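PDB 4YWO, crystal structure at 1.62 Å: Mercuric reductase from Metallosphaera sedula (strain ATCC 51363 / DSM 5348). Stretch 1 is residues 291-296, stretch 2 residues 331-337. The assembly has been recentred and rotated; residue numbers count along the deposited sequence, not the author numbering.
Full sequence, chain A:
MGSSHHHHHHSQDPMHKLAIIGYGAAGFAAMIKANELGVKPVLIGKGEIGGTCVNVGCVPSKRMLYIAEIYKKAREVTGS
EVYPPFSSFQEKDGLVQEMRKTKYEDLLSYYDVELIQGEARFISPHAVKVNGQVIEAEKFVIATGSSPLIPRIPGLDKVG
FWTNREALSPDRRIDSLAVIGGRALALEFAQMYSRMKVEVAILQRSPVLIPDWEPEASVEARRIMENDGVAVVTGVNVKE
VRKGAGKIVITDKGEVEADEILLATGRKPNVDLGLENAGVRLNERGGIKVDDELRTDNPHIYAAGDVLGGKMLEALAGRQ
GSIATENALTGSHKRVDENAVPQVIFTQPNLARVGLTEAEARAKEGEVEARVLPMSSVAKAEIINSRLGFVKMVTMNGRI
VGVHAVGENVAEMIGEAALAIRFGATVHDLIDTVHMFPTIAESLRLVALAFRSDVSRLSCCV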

# COMPACT_ATOMS: atom_id res chain seq x y z
N ASP A 291 31.89 11.99 0.92
CA ASP A 291 31.14 13.01 1.71
C ASP A 291 29.64 12.89 1.42
O ASP A 291 29.25 12.02 0.70
CB ASP A 291 31.71 14.39 1.49
CG ASP A 291 31.53 14.90 0.12
OD1 ASP A 291 30.71 14.38 -0.66
OD2 ASP A 291 32.22 15.92 -0.27
N ASP A 292 28.79 13.72 2.02
CA ASP A 292 27.33 13.65 1.69
C ASP A 292 26.94 13.94 0.29
O ASP A 292 25.83 13.64 -0.07
CB ASP A 292 26.59 14.76 2.47
CG ASP A 292 26.56 14.54 3.86
OD1 ASP A 292 27.00 13.45 4.28
OD2 ASP A 292 26.05 15.46 4.55
N GLU A 293 27.80 14.55 -0.54
CA GLU A 293 27.54 14.85 -1.91
C GLU A 293 28.12 13.71 -2.88
O GLU A 293 28.06 13.90 -4.11
CB GLU A 293 28.18 16.22 -2.28
CG GLU A 293 27.61 17.30 -1.37
CD GLU A 293 28.25 18.70 -1.54
OE1 GLU A 293 29.04 18.86 -2.48
OE2 GLU A 293 27.88 19.61 -0.73
N LEU A 294 28.55 12.67 -2.20
CA LEU A 294 28.96 11.38 -2.82
C LEU A 294 30.35 11.51 -3.43
O LEU A 294 30.76 10.72 -4.32
CB LEU A 294 27.96 10.94 -3.89
CG LEU A 294 26.55 10.72 -3.26
CD1 LEU A 294 25.51 10.29 -4.26
CD2 LEU A 294 26.65 9.72 -2.12
N ARG A 295 31.03 12.56 -3.06
CA ARG A 295 32.40 12.85 -3.58
C ARG A 295 33.45 12.19 -2.77
O ARG A 295 33.47 12.22 -1.51
CB ARG A 295 32.59 14.39 -3.59
CG ARG A 295 33.77 14.90 -4.41
CD ARG A 295 33.85 16.47 -4.29
NE ARG A 295 32.59 17.08 -4.80
CZ ARG A 295 31.56 17.61 -4.05
NH1 ARG A 295 31.59 17.61 -2.72
NH2 ARG A 295 30.50 18.10 -4.63
N THR A 296 34.44 11.53 -3.41
CA THR A 296 35.50 10.86 -2.68
C THR A 296 36.59 11.91 -2.27
O THR A 296 36.47 13.07 -2.61
CB THR A 296 36.25 9.77 -3.57
OG1 THR A 296 36.97 10.36 -4.67
CG2 THR A 296 35.26 8.71 -4.10
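Stretch 2, residues 331-337: GSHKRVD

Stretch 2 (G331 to D337) lies as an irregular strip without regular helix or strand across a compact turn formed by stretch 1, and the two together bury 336 Å² of surface. Stretch 1 makes a type I beta turn from D291 to L294, closed by L294 N to D291 O at 3.1 Å, while D291 N reaches R295 O at 2.9 Å. The D291 carboxylate braces the turn from within: OD1 of D291 accepts from N of E293 (2.9 Å) and from N of R295 (3.0 Å). The touching residues are at least 37 positions apart in sequence, and the backbones come nearest where the CA atoms of E293 and R335 stand 5.0 Å apart. The order of contacts is broadly antiparallel: the early residues of stretch 2 meet the side chains of E293 and R295, the later ones D292 and E293.

G331 opens the stretch as the first residue to leave helical angles after a helix, with phi/psi of 80/16; a CB here would be jammed against the carbonyl O of the residue before. It makes no contact with stretch 1. S332, extended at -75/173, points its CB away from stretch 1 and contributes its backbone instead. Its carbonyl O lies at the edge of the R295 guanidinium, near the plane, 3.7 Å from R295 NH2, and water 1 spans the gap, donating to S332 O at 2.6 Å and accepting from R295 NH2 at 3.0 Å.

H333 follows at -132/42, with chi1 m, and makes the shortest direct contact between the stretches: its ND1 donates to E293 OE1 at 2.7 Å, with an N-H...acceptor angle of 152°, the oxygen lying at the ring edge near its plane. That same OE1 of E293 also accepts from R295 NH2 at 2.7 Å and R295 NH1 at 2.9 Å, so one carboxylate oxygen gathers the imidazole and the guanidinium. The CB of E293 points sideways, but the end of its side chain comes nearer to stretch 2. R295 NH1 is held further by a weak hydrogen bond to D291 OD2 at 3.0 Å, part of a salt bridge that ties the arginine back to the turn.

K334 returns to an extended conformation (-76/150) and turns its CB away, leaving its carbonyl to face stretch 1. K334 O accepts a CA-H...O contact from E293 CA at 3.4 Å, with an angle of 148° at the hydrogen, a close backbone approach. R335, also extended at -133/160, sets its CG 4.2 Å from E293 CG, so that aliphatic parts of the two side chains pack together. Its NH1 reaches D292 OD2 at 3.2 Å in a salt bridge whose hydrogen bond is weak, at 127°. V336 (-124/111) has its N 4.4 Å from D292 O, too far for a hydrogen bond; this N is covered by the contact and finds no partner in the model. By D337, stretch 2 has left the turn.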

# COMPACT_ATOMS: atom_id res chain seq x y z
N GLY A 331 28.59 20.69 -11.00
CA GLY A 331 29.14 21.40 -9.91
C GLY A 331 28.14 21.63 -8.75
O GLY A 331 28.41 22.40 -7.83
N SER A 332 27.04 20.89 -8.76
CA SER A 332 26.02 21.03 -7.66
C SER A 332 26.54 20.36 -6.37
O SER A 332 27.59 19.62 -6.31
CB SER A 332 24.67 20.53 -8.15
OG SER A 332 24.82 19.19 -8.63
N HIS A 333 25.76 20.56 -5.29
CA HIS A 333 26.10 20.13 -3.99
C HIS A 333 24.88 19.38 -3.36
O HIS A 333 24.66 19.53 -2.14
CB HIS A 333 26.50 21.33 -3.23
CG HIS A 333 27.76 21.94 -3.74
ND1 HIS A 333 28.99 21.43 -3.42
CD2 HIS A 333 27.97 22.99 -4.58
CE1 HIS A 333 29.93 22.17 -4.02
NE2 HIS A 333 29.33 23.11 -4.72
N LYS A 334 24.23 18.54 -4.19
CA LYS A 334 23.04 17.71 -3.82
C LYS A 334 23.42 16.52 -3.00
O LYS A 334 24.56 15.97 -3.11
CB LYS A 334 22.28 17.30 -5.01
CG LYS A 334 21.86 18.54 -5.77
CD LYS A 334 20.79 18.31 -6.80
CE LYS A 334 20.30 19.69 -7.25
NZ LYS A 334 19.59 19.58 -8.55
N ARG A 335 22.46 16.12 -2.13
CA ARG A 335 22.62 15.06 -1.20
C ARG A 335 21.43 14.14 -1.22
O ARG A 335 20.38 14.56 -1.72
CB ARG A 335 22.75 15.60 0.17
CG ARG A 335 23.73 16.72 0.12
CD ARG A 335 24.12 17.14 1.48
NE ARG A 335 23.09 17.99 2.04
CZ ARG A 335 23.19 18.42 3.31
NH1 ARG A 335 24.28 18.11 4.03
NH2 ARG A 335 22.22 19.15 3.84
N VAL A 336 21.58 12.91 -0.73
CA VAL A 336 20.40 12.08 -0.61
C VAL A 336 20.39 11.70 0.84
O VAL A 336 21.24 10.90 1.30
CB VAL A 336 20.36 10.86 -1.56
CG1 VAL A 336 21.63 10.14 -1.52
CG2 VAL A 336 19.20 9.92 -1.22
N ASP A 337 19.39 12.27 1.52
CA ASP A 337 19.11 11.99 2.97
C ASP A 337 18.73 10.54 3.26
O ASP A 337 17.59 10.14 2.95
CB ASP A 337 17.98 12.93 3.35
CG ASP A 337 17.40 12.68 4.79
OD1 ASP A 337 18.11 12.15 5.69
OD2 ASP A 337 16.20 13.05 4.97
O HOH W 1 30.00 19.29 -7.30